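Local atomic coordinates of Mlr6093 protein (Mesorhizobium loti, PDB entry 2QJ8), a protein that probably acts as a zinc-dependent hydrolase of the succinylglutamate desuccinylase/aspartoacylase family, cleaving amide or ester bonds. Residues V109-S114 with F191-H196; E31-P36 with E120-A125; C78-I83 with L131-T136; N88-Q93 with T99-K104; L8-D11 with V17-G20. One frame throughout, in Å; residues are numbered along the deposited sequence.

Contact 5 closes first, on strand 16-24. That strand pairs with 33-42, which carries contact 2, and 33-42 pairs with 79-84, which carries contact 3. Contacts 3 and 5 have centres about 14 Å apart. Contact 4 lies within the spans of contacts 2 and 3, and the segments of contacts 1, 2 and 3 alternate along the chain. Helix 118-129 links contacts 1, 2 and 4: it packs on strand 33-42 and lies beside the loops of contacts 1 and 4. Contacts 2 and 4 are the closest pair, with centres about 11 Å apart, joined by the salt bridge Glu120-Lys104. Contact 1 reaches furthest, to helix 190-197. Together they join the catalytic region to the N-terminal strands.

Contact 1: residues V109-S114 with F191-H196; sequences VFPGRS and FDTLVH
Phe110 and Pro111 meet Thr193 where a cis-proline turn lies against helix 190-197. The peptide bond before Pro111 is cis. With the backbone bond from Gly112 N to Val109 O, 2.8 Å, residues 109-112 form a type VIa beta turn. The turn belongs to the loop between helices 89-94 and 118-129, within the catalytic domain of the aspartoacylase family.

The contact between the segments is van der Waals packing about one atom. Thr193 OG1 lies 3.9 Å from Pro111 CD and 4.0 Å from Phe110 CB. The same hydroxyl is 3.7 Å from Phe110 O, and no hydrogen bond joins them. Pro111 is exposed, while Phe110 and Thr193 are buried.

The hydroxyl bonds back along its own chain. Thr193 OG1 is hydrogen-bonded to Gly189 O, just before the helix begins. This fits its torsion, with OG1 beside the backbone N and CG2 anti to it (chi1 -69°). The helix widens into a pi-type turn at residues 192-196, and the bond from His196 N to Asp192 O is weak.

Apolar packing spreads from here on the buried side. The Phe110 ring rests on Ala123 and Ser127 of helix 118-129. Leu194 packs on Leu131 and Phe202. On the far side of helix 190-197, Phe191 meets the ring of His156. One face of the Phe191 ring is covered by Val195 CG2, which sits 3.7 Å above its centre.

Contact 2: residues E31-P36 with E120-A125; sequences EALSLP and ERIADA
Ile122 presents two methyl groups to two leucines. Its CD1 lies 3.9 Å from Leu33 CD1. Its CG2 branch lies 4.0 Å from Leu35 CD2, and these two side chains cross at about a right angle. The first torsion, with CG2 anti to the backbone N (chi1 -65°), sends CG2 to Leu35, and the extended second torsion (chi2 163°) carries CD1 out to Leu33.

Next to this apolar patch the link is through water. One water molecule lies 2.9 Å from Glu31 O and 3.1 Å from Arg121 NH2, which donates to it.

Here helix 118-129 packs on one face of strand 33-42. Leu33 and Leu35 are two residues apart, and both reach the helix. The strand is held in turn by its antiparallel neighbour 16-24, where Leu33 pairs with Val24 and Leu35 with Leu22 through backbone bonds.

The Arg121 guanidinium has several outer partners. Its NH1 forms a salt bridge with Asp29 and also donates to Gly116 O, and its NE donates to Pro25 O. The side chain of Arg121 also packs on Val24 and Cys30. At the far end of the strand segment, Pro36 packs on Met290 of the second subunit.

Contact 3: residues C78-I83 with L131-T136; sequences CGRIII and LPVVDT
Val133 and Val134 face Arg80 and Ile82, at the junction between helix 118-129 and strand 136-144. Strand 47-52 runs between 79-84 and 136-144 and is parallel to both. The contact therefore joins a strand to the connection that leads into its next-but-one neighbour.

The second segment begins in a short 3-10 turn at residues 131-133. Leu131 turns to Leu49 of the middle strand. Its carbonyl O receives a weak bond from Val134 N, 3.3 Å long.

Val133 makes the closest approach. Its CG2 lies 3.5 Å from Ile82 CD1, and the two side chains cross at about a right angle. CG2 is placed between the backbone N and the carbonyl carbon (chi1 -50°), and this turns it to the isoleucine. The CB of Val133 also touches Arg80, 4.0 Å from NH1. It meets the guanidinium at the edge, near its plane. The arginine chain gets there by a bend at its third torsion (chi3 -74°).

Val134 follows, with CG1 4.2 Å from Ile82 CD1. It also packs on Leu49, which touches Ile82 too. Asp135 then fixes the backbone, since its N donates to Ser47 OG. Thr136 opens strand 136-144.

Ile82 and Val133 are both touched by Leu12, from the N-terminal loop. Arg80 NH2 forms a salt bridge with Asp13 of the same loop. No hydrogen bond crosses between the segments. Their hold is thus one of apolar fit, with the arginine charge probably balanced by Asp13.

Contact 4: residues N88-Q93 with T99-K104; sequences NPLAVQ and TPIDGK
A capped helix start joins a tight loop here: Asn88 is the N-cap of helix 89-94, and its side chain reaches Thr99 in the loop that follows. Both segments belong to the catalytic domain. Asn88 OD1 accepts from Ala91 N at 3.2 Å, with an N-H...O angle of 157°. The N-H comes from above the carbonyl plane. On the other side of the amide, Asn88 ND2 donates to Thr99 OG1 at 2.9 Å. This bond is bent, at 137°, and the hydroxyl is tilted from the amide plane. CG of Asn88 is anti to the backbone N (chi1 -164°), which directs the amide to both partners. ND2 also donates to Asn54 O. With an alanine here, the helix would probably lose its side-chain cap, and Thr99 OG1 and Asn54 O would each be left without this donor.

The apolar half is built on Leu90. Its CD1 lies 3.6 Å from Ile101 CD1 and 4.0 Å from Thr99 CG2. Its CB packs on Pro100 CD, 3.8 Å away. Pro100 CD also lies against the backbone, 3.7 Å from Ala91 N.

The loop has its own supports. Asp102 OD1 accepts from Lys104 N at 3.2 Å, an Asx turn. Asp102 also bonds Ser117 and Ser119. Thr99 OG1 bonds Ser119 OG too.

The Asn88 amide uses both its ends: its oxygen caps the helix and its nitrogen holds the loop. The position of the loop is therefore tied directly to the first turn of the helix.

Contact 5: residues L8-D11 with V17-G20; sequences LTFD and VSTG
Thr9 OG1 accepts the backbone N-H of His21 and rests on Gly20, 3.6 Å from its CA. Thr9 and His21 are also linked through their backbones. Strand 7-8 pairs with strand 16-24 in antiparallel fashion, and the loop after it folds back over the same strand.

Phe10 fills this fold-back. Its ring meets the strand obliquely and spans from Ser18 to Gly20, with CD2 3.6 Å from Ser18 CB. On the other flank of the ring, CD1 is 3.6 Å from Gly20 CA. The ring's CE1 is 3.8 Å from Gly20 N. Phe10 CG stands between the backbone N and the carbonyl carbon (chi1 65°), a crowded position that aims the ring at the strand. The ring also packs on Val37 and Ser39 of strand 33-42. Replacing Phe10 with a serine would probably open a gap over Ser18 and Gly20 and leave the loop less firmly packed on the strand.

Gly20 has no side chain, and this matters. A CB here would point into the contact and clash with both Phe10 CD1 and Thr9 OG1. Beyond, Asp11 OD1 accepts from Asp13 N.

Between the segments themselves there is no hydrogen bond. The ring packs closely on Ser18 CB and the Gly20 backbone, and the missing side chain of Gly20 makes room for it.

Contact 1: residues V109-S114 with F191-H196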
# COMPACT_ATOMS: atom_id res chain seq x y z
N VAL A 109 -10.82 20.79 5.76
CA VAL A 109 -11.79 21.53 6.61
C VAL A 109 -11.19 22.63 7.50
O VAL A 109 -11.95 23.38 8.09
CB VAL A 109 -12.65 20.58 7.48
CG1 VAL A 109 -13.27 19.48 6.60
CG2 VAL A 109 -11.86 20.02 8.61
N PHE A 110 -9.86 22.76 7.59
CA PHE A 110 -9.22 23.84 8.40
C PHE A 110 -9.74 25.21 7.97
O PHE A 110 -9.95 25.41 6.79
CB PHE A 110 -7.68 23.85 8.30
CG PHE A 110 -6.99 23.04 9.36
CD1 PHE A 110 -7.00 21.65 9.29
CD2 PHE A 110 -6.30 23.65 10.38
CE1 PHE A 110 -6.37 20.87 10.23
CE2 PHE A 110 -5.64 22.91 11.34
CZ PHE A 110 -5.68 21.50 11.27
N PRO A 111 -9.95 26.14 8.93
CA PRO A 111 -9.69 26.07 10.36
C PRO A 111 -10.80 25.39 11.21
O PRO A 111 -10.78 25.52 12.43
CB PRO A 111 -9.53 27.55 10.72
CG PRO A 111 -10.62 28.18 9.90
CD PRO A 111 -10.63 27.41 8.59
N GLY A 112 -11.73 24.66 10.60
CA GLY A 112 -12.83 24.04 11.34
C GLY A 112 -13.75 24.99 12.11
O GLY A 112 -13.81 26.18 11.83
N ARG A 113 -14.49 24.41 13.06
CA ARG A 113 -15.37 25.13 13.96
C ARG A 113 -15.62 24.27 15.21
O ARG A 113 -15.69 23.05 15.13
CB ARG A 113 -16.70 25.55 13.31
CG ARG A 113 -17.65 24.48 12.80
CD ARG A 113 -18.88 25.18 12.17
NE ARG A 113 -19.85 24.29 11.53
CZ ARG A 113 -21.01 23.84 12.04
NH1 ARG A 113 -21.42 24.14 13.28
NH2 ARG A 113 -21.79 23.04 11.29
N SER A 114 -15.72 24.93 16.36
CA SER A 114 -15.87 24.27 17.66
C SER A 114 -17.14 23.44 17.82
O SER A 114 -17.14 22.43 18.52
CB SER A 114 -15.76 25.31 18.76
OG SER A 114 -16.57 26.42 18.48
N PHE A 191 -3.77 24.57 3.64
CA PHE A 191 -2.90 25.38 2.80
C PHE A 191 -3.38 26.82 2.82
O PHE A 191 -2.61 27.71 3.15
CB PHE A 191 -2.87 24.85 1.36
CG PHE A 191 -1.90 25.59 0.47
CD1 PHE A 191 -2.23 26.82 -0.09
CD2 PHE A 191 -0.64 25.05 0.22
CE1 PHE A 191 -1.33 27.50 -0.90
CE2 PHE A 191 0.26 25.73 -0.58
CZ PHE A 191 -0.09 26.95 -1.14
N ASP A 192 -4.64 27.05 2.47
CA ASP A 192 -5.20 28.40 2.50
C ASP A 192 -5.06 29.08 3.84
O ASP A 192 -4.77 30.26 3.92
CB ASP A 192 -6.68 28.39 2.13
CG ASP A 192 -6.93 28.25 0.64
OD1 ASP A 192 -5.96 28.20 -0.15
OD2 ASP A 192 -8.12 28.16 0.27
N THR A 193 -5.25 28.32 4.90
CA THR A 193 -5.15 28.85 6.27
C THR A 193 -3.75 29.33 6.63
O THR A 193 -3.56 30.48 6.98
CB THR A 193 -5.65 27.78 7.30
OG1 THR A 193 -7.06 27.65 7.12
CG2 THR A 193 -5.39 28.24 8.73
N LEU A 194 -2.77 28.46 6.45
CA LEU A 194 -1.40 28.75 6.82
C LEU A 194 -0.67 29.69 5.89
O LEU A 194 0.01 30.62 6.32
CB LEU A 194 -0.59 27.46 6.96
CG LEU A 194 -0.80 26.59 8.19
CD1 LEU A 194 -2.23 26.58 8.66
CD2 LEU A 194 -0.29 25.20 7.84
N VAL A 195 -0.80 29.41 4.61
CA VAL A 195 -0.16 30.21 3.57
C VAL A 195 -0.85 31.55 3.32
O VAL A 195 -0.25 32.60 3.53
CB VAL A 195 -0.07 29.41 2.23
CG1 VAL A 195 0.56 30.26 1.09
CG2 VAL A 195 0.70 28.11 2.46
N HIS A 196 -2.09 31.52 2.87
CA HIS A 196 -2.73 32.77 2.47
C HIS A 196 -3.23 33.61 3.63
O HIS A 196 -2.94 34.81 3.68
CB HIS A 196 -3.86 32.54 1.46
CG HIS A 196 -3.42 31.91 0.18
ND1 HIS A 196 -2.31 32.34 -0.52
CD2 HIS A 196 -3.94 30.90 -0.54
CE1 HIS A 196 -2.16 31.59 -1.60
NE2 HIS A 196 -3.14 30.71 -1.64

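Contact 2: residues E31-P36 with E120-A125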
# COMPACT_ATOMS: atom_id res chain seq x y z
N GLU A 31 -17.62 11.37 21.34
CA GLU A 31 -17.06 11.82 22.63
C GLU A 31 -15.73 12.56 22.44
O GLU A 31 -15.23 12.65 21.32
CB GLU A 31 -16.86 10.61 23.56
CG GLU A 31 -18.12 9.81 23.89
CD GLU A 31 -19.16 10.56 24.70
OE1 GLU A 31 -18.78 11.46 25.50
OE2 GLU A 31 -20.36 10.24 24.55
N ALA A 32 -15.19 13.14 23.51
CA ALA A 32 -13.92 13.87 23.45
C ALA A 32 -12.80 12.98 22.99
O ALA A 32 -12.82 11.76 23.26
CB ALA A 32 -13.55 14.49 24.83
N LEU A 33 -11.85 13.57 22.28
CA LEU A 33 -10.65 12.88 21.80
C LEU A 33 -9.43 13.53 22.43
O LEU A 33 -9.41 14.72 22.62
CB LEU A 33 -10.49 12.99 20.27
CG LEU A 33 -11.49 12.35 19.30
CD1 LEU A 33 -11.03 12.63 17.90
CD2 LEU A 33 -11.63 10.85 19.50
N SER A 34 -8.41 12.72 22.71
CA SER A 34 -7.13 13.16 23.27
C SER A 34 -6.00 12.80 22.33
O SER A 34 -5.64 11.64 22.24
CB SER A 34 -6.90 12.50 24.64
OG SER A 34 -7.63 13.18 25.62
N LEU A 35 -5.45 13.80 21.64
CA LEU A 35 -4.37 13.58 20.68
C LEU A 35 -3.04 13.81 21.38
O LEU A 35 -2.82 14.90 21.85
CB LEU A 35 -4.49 14.57 19.51
CG LEU A 35 -5.57 14.38 18.43
CD1 LEU A 35 -6.92 14.02 18.96
CD2 LEU A 35 -5.62 15.67 17.54
N PRO A 36 -2.17 12.78 21.48
CA PRO A 36 -0.87 13.05 22.11
C PRO A 36 -0.02 14.12 21.40
O PRO A 36 -0.01 14.19 20.17
CB PRO A 36 -0.16 11.70 22.08
CG PRO A 36 -1.23 10.69 22.02
CD PRO A 36 -2.29 11.36 21.12
N GLU A 120 -14.02 18.83 12.00
CA GLU A 120 -14.06 20.28 12.20
C GLU A 120 -13.62 20.70 13.60
O GLU A 120 -12.96 21.74 13.75
CB GLU A 120 -15.47 20.81 11.93
CG GLU A 120 -16.02 20.52 10.54
CD GLU A 120 -17.40 21.06 10.39
OE1 GLU A 120 -17.53 22.26 10.08
OE2 GLU A 120 -18.36 20.29 10.58
N ARG A 121 -13.99 19.91 14.63
CA ARG A 121 -13.53 20.17 16.01
C ARG A 121 -12.03 19.89 16.17
O ARG A 121 -11.35 20.60 16.91
CB ARG A 121 -14.34 19.38 17.05
CG ARG A 121 -15.84 19.68 17.02
CD ARG A 121 -16.59 19.19 18.28
NE ARG A 121 -16.47 17.75 18.50
CZ ARG A 121 -17.10 16.80 17.82
NH1 ARG A 121 -17.93 17.10 16.84
NH2 ARG A 121 -16.91 15.53 18.13
N ILE A 122 -11.51 18.86 15.48
CA ILE A 122 -10.07 18.58 15.51
C ILE A 122 -9.30 19.75 14.90
O ILE A 122 -8.33 20.23 15.50
CB ILE A 122 -9.68 17.26 14.78
CG1 ILE A 122 -10.29 16.04 15.52
CG2 ILE A 122 -8.08 17.11 14.71
CD1 ILE A 122 -10.34 14.78 14.72
N ALA A 123 -9.77 20.21 13.74
CA ALA A 123 -9.16 21.33 13.01
C ALA A 123 -9.22 22.61 13.86
O ALA A 123 -8.22 23.31 13.95
CB ALA A 123 -9.85 21.52 11.65
N ASP A 124 -10.36 22.88 14.49
CA ASP A 124 -10.53 24.00 15.41
C ASP A 124 -9.58 23.98 16.61
O ASP A 124 -9.05 25.03 16.97
CB ASP A 124 -11.97 24.05 15.88
CG ASP A 124 -12.23 25.19 16.84
OD1 ASP A 124 -12.20 26.35 16.42
OD2 ASP A 124 -12.44 24.89 18.02
N ALA A 125 -9.33 22.79 17.20
CA ALA A 125 -8.44 22.61 18.34
C ALA A 125 -7.00 22.92 17.98
O ALA A 125 -6.32 23.60 18.74
CB ALA A 125 -8.52 21.16 18.88
O HOH W 1 -14.45 14.97 19.85

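Contact 3: residues C78-I83 with L131-T136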
# COMPACT_ATOMS: atom_id res chain seq x y z
N CYS A 78 17.69 25.15 19.97
CA CYS A 78 16.99 26.34 20.40
C CYS A 78 15.54 26.30 19.93
O CYS A 78 15.11 25.32 19.30
CB CYS A 78 17.69 27.59 19.83
SG CYS A 78 17.61 27.73 18.02
N GLY A 79 14.79 27.36 20.27
CA GLY A 79 13.41 27.52 19.83
C GLY A 79 12.42 26.55 20.43
O GLY A 79 12.67 25.97 21.47
N ARG A 80 11.29 26.37 19.73
CA ARG A 80 10.26 25.47 20.17
C ARG A 80 9.74 24.62 19.00
O ARG A 80 9.40 25.16 17.96
CB ARG A 80 9.10 26.24 20.83
CG ARG A 80 8.09 25.30 21.58
CD ARG A 80 6.81 26.04 21.92
NE ARG A 80 7.01 26.96 23.03
CZ ARG A 80 6.29 28.05 23.30
NH1 ARG A 80 5.30 28.49 22.51
NH2 ARG A 80 6.62 28.76 24.38
N ILE A 81 9.70 23.31 19.20
CA ILE A 81 9.19 22.34 18.23
C ILE A 81 8.06 21.58 18.88
O ILE A 81 8.24 20.97 19.94
CB ILE A 81 10.26 21.34 17.72
CG1 ILE A 81 11.39 22.11 17.05
CG2 ILE A 81 9.59 20.33 16.73
CD1 ILE A 81 12.61 21.27 16.64
N ILE A 82 6.88 21.66 18.28
CA ILE A 82 5.72 20.93 18.75
C ILE A 82 5.47 19.82 17.71
O ILE A 82 5.60 20.05 16.52
CB ILE A 82 4.43 21.86 18.85
CG1 ILE A 82 4.66 23.07 19.77
CG2 ILE A 82 3.27 21.06 19.34
CD1 ILE A 82 3.49 24.14 19.72
N ILE A 83 5.16 18.60 18.18
CA ILE A 83 4.89 17.46 17.28
C ILE A 83 3.62 16.73 17.67
O ILE A 83 3.43 16.42 18.86
CB ILE A 83 6.06 16.41 17.24
CG1 ILE A 83 7.39 17.06 16.87
CG2 ILE A 83 5.75 15.28 16.23
CD1 ILE A 83 8.67 16.15 16.99
N LEU A 131 -1.46 26.41 16.06
CA LEU A 131 -1.12 27.32 14.97
C LEU A 131 -0.68 28.72 15.37
O LEU A 131 0.25 29.23 14.76
CB LEU A 131 -2.24 27.40 13.92
CG LEU A 131 -2.58 26.09 13.21
CD1 LEU A 131 -3.51 26.43 12.06
CD2 LEU A 131 -1.33 25.38 12.73
N PRO A 132 -1.33 29.33 16.39
CA PRO A 132 -0.91 30.69 16.76
C PRO A 132 0.52 30.83 17.36
O PRO A 132 1.10 31.91 17.29
CB PRO A 132 -1.98 31.13 17.77
CG PRO A 132 -3.16 30.21 17.50
CD PRO A 132 -2.48 28.91 17.21
N VAL A 133 1.10 29.74 17.86
CA VAL A 133 2.42 29.76 18.43
C VAL A 133 3.55 29.32 17.49
O VAL A 133 4.71 29.25 17.93
CB VAL A 133 2.45 28.99 19.76
CG1 VAL A 133 1.31 29.49 20.62
CG2 VAL A 133 2.35 27.47 19.57
N VAL A 134 3.25 29.03 16.22
CA VAL A 134 4.29 28.63 15.27
C VAL A 134 4.32 29.48 14.00
O VAL A 134 3.32 30.01 13.56
CB VAL A 134 4.24 27.11 14.95
CG1 VAL A 134 4.38 26.30 16.27
CG2 VAL A 134 2.95 26.73 14.20
N ASP A 135 5.52 29.64 13.44
CA ASP A 135 5.74 30.35 12.19
C ASP A 135 5.89 29.40 11.00
O ASP A 135 5.80 29.86 9.86
CB ASP A 135 7.00 31.20 12.28
CG ASP A 135 6.88 32.35 13.31
OD1 ASP A 135 5.80 32.95 13.41
OD2 ASP A 135 7.89 32.65 14.00
N THR A 136 6.12 28.12 11.25
CA THR A 136 6.43 27.12 10.22
C THR A 136 5.68 25.86 10.58
O THR A 136 5.57 25.52 11.75
CB THR A 136 7.99 26.87 10.14
OG1 THR A 136 8.66 28.11 9.89
CG2 THR A 136 8.40 25.88 9.02

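Contact 4: residues N88-Q93 with T99-K104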
# COMPACT_ATOMS: atom_id res chain seq x y z
N ASN A 88 -5.16 12.56 13.08
CA ASN A 88 -6.46 11.92 12.81
C ASN A 88 -6.45 10.46 13.30
O ASN A 88 -6.46 9.53 12.48
CB ASN A 88 -6.80 12.02 11.31
CG ASN A 88 -8.27 11.74 11.00
OD1 ASN A 88 -8.99 11.18 11.81
ND2 ASN A 88 -8.69 12.09 9.80
N PRO A 89 -6.44 10.26 14.64
CA PRO A 89 -6.43 8.88 15.19
C PRO A 89 -7.58 8.02 14.78
O PRO A 89 -7.40 6.83 14.65
CB PRO A 89 -6.43 9.11 16.71
CG PRO A 89 -6.89 10.48 16.92
CD PRO A 89 -6.43 11.26 15.72
N LEU A 90 -8.76 8.61 14.59
CA LEU A 90 -9.89 7.85 14.12
C LEU A 90 -9.61 7.19 12.76
O LEU A 90 -9.86 6.00 12.62
CB LEU A 90 -11.11 8.76 14.01
CG LEU A 90 -11.76 9.23 15.29
CD1 LEU A 90 -12.83 10.24 14.92
CD2 LEU A 90 -12.37 8.05 16.03
N ALA A 91 -9.05 7.95 11.82
CA ALA A 91 -8.68 7.46 10.50
C ALA A 91 -7.56 6.42 10.57
O ALA A 91 -7.61 5.41 9.89
CB ALA A 91 -8.25 8.63 9.60
N VAL A 92 -6.54 6.70 11.37
CA VAL A 92 -5.41 5.76 11.55
C VAL A 92 -5.91 4.38 12.05
O VAL A 92 -5.55 3.31 11.51
CB VAL A 92 -4.33 6.34 12.49
CG1 VAL A 92 -3.24 5.26 12.81
CG2 VAL A 92 -3.68 7.55 11.87
N GLN A 93 -6.81 4.42 13.02
CA GLN A 93 -7.35 3.20 13.60
C GLN A 93 -8.37 2.49 12.72
O GLN A 93 -8.49 1.29 12.83
CB GLN A 93 -7.91 3.46 14.99
CG GLN A 93 -6.86 3.85 15.97
CD GLN A 93 -7.39 4.03 17.40
OE1 GLN A 93 -8.58 3.97 17.64
NE2 GLN A 93 -6.50 4.27 18.31
N THR A 99 -11.63 10.79 7.89
CA THR A 99 -12.27 10.55 9.16
C THR A 99 -13.49 9.64 8.98
O THR A 99 -14.40 9.98 8.23
CB THR A 99 -12.67 11.88 9.80
OG1 THR A 99 -11.55 12.76 9.80
CG2 THR A 99 -13.19 11.68 11.24
N PRO A 100 -13.49 8.46 9.63
CA PRO A 100 -14.61 7.55 9.44
C PRO A 100 -15.96 8.03 10.00
O PRO A 100 -17.00 7.62 9.47
CB PRO A 100 -14.15 6.29 10.17
CG PRO A 100 -13.18 6.75 11.17
CD PRO A 100 -12.47 7.87 10.52
N ILE A 101 -15.97 8.88 11.03
CA ILE A 101 -17.24 9.34 11.62
C ILE A 101 -18.03 10.28 10.73
O ILE A 101 -19.24 10.07 10.53
CB ILE A 101 -17.01 10.02 13.00
CG1 ILE A 101 -16.53 8.96 14.01
CG2 ILE A 101 -18.29 10.65 13.53
CD1 ILE A 101 -16.29 9.50 15.39
N ASP A 102 -17.36 11.30 10.19
CA ASP A 102 -18.02 12.33 9.36
C ASP A 102 -17.69 12.28 7.86
O ASP A 102 -18.27 13.05 7.09
CB ASP A 102 -17.79 13.75 9.94
CG ASP A 102 -16.34 14.17 9.99
OD1 ASP A 102 -15.46 13.39 9.62
OD2 ASP A 102 -16.06 15.29 10.46
N GLY A 103 -16.76 11.42 7.46
CA GLY A 103 -16.34 11.28 6.06
C GLY A 103 -15.45 12.40 5.54
O GLY A 103 -15.08 12.37 4.37
N LYS A 104 -15.04 13.35 6.40
CA LYS A 104 -14.31 14.53 5.96
C LYS A 104 -12.81 14.35 6.02
O LYS A 104 -12.25 13.64 6.87
CB LYS A 104 -14.73 15.79 6.76
CG LYS A 104 -16.23 16.07 6.74
CD LYS A 104 -16.67 17.30 7.57
CE LYS A 104 -18.18 17.47 7.46
NZ LYS A 104 -18.76 18.46 8.41

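Contact 5: residues L8-D11 with V17-G20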
# COMPACT_ATOMS: atom_id res chain seq x y z
N LEU A 8 -4.76 22.16 25.80
CA LEU A 8 -3.64 21.27 25.99
C LEU A 8 -3.63 20.92 27.48
O LEU A 8 -3.97 21.74 28.32
CB LEU A 8 -2.32 21.95 25.61
CG LEU A 8 -2.13 22.33 24.13
CD1 LEU A 8 -0.89 23.15 23.96
CD2 LEU A 8 -2.08 21.09 23.25
N THR A 9 -3.22 19.70 27.79
CA THR A 9 -3.14 19.22 29.16
C THR A 9 -1.85 19.65 29.88
O THR A 9 -1.67 19.31 31.04
CB THR A 9 -3.28 17.72 29.22
OG1 THR A 9 -2.18 17.13 28.51
CG2 THR A 9 -4.61 17.31 28.61
N PHE A 10 -0.98 20.40 29.20
CA PHE A 10 0.27 20.87 29.74
C PHE A 10 0.51 22.29 29.20
O PHE A 10 -0.17 22.75 28.30
CB PHE A 10 1.41 19.92 29.33
CG PHE A 10 1.67 19.88 27.83
CD1 PHE A 10 0.88 19.12 26.99
CD2 PHE A 10 2.73 20.59 27.27
CE1 PHE A 10 1.13 19.08 25.63
CE2 PHE A 10 2.97 20.56 25.90
CZ PHE A 10 2.17 19.81 25.09
N ASP A 11 1.52 22.94 29.76
CA ASP A 11 1.89 24.27 29.43
C ASP A 11 3.02 24.27 28.39
O ASP A 11 4.07 23.70 28.66
CB ASP A 11 2.34 24.96 30.73
CG ASP A 11 2.77 26.40 30.54
OD1 ASP A 11 2.54 27.01 29.47
OD2 ASP A 11 3.34 26.93 31.50
N VAL A 17 11.48 19.47 27.62
CA VAL A 17 10.62 18.49 26.96
C VAL A 17 9.33 18.21 27.76
O VAL A 17 9.37 17.88 28.94
CB VAL A 17 11.41 17.16 26.74
CG1 VAL A 17 10.54 16.02 26.17
CG2 VAL A 17 12.63 17.39 25.83
N SER A 18 8.18 18.37 27.10
CA SER A 18 6.89 18.07 27.69
C SER A 18 6.13 17.13 26.76
O SER A 18 6.28 17.21 25.54
CB SER A 18 6.08 19.36 27.91
OG SER A 18 6.73 20.21 28.84
N THR A 19 5.34 16.23 27.34
CA THR A 19 4.44 15.36 26.57
C THR A 19 3.06 15.46 27.24
O THR A 19 2.96 15.59 28.46
CB THR A 19 4.92 13.90 26.44
OG1 THR A 19 5.05 13.30 27.72
CG2 THR A 19 6.27 13.83 25.72
N GLY A 20 2.00 15.43 26.45
CA GLY A 20 0.67 15.49 26.99
C GLY A 20 -0.33 15.27 25.90
O GLY A 20 -0.09 14.44 25.00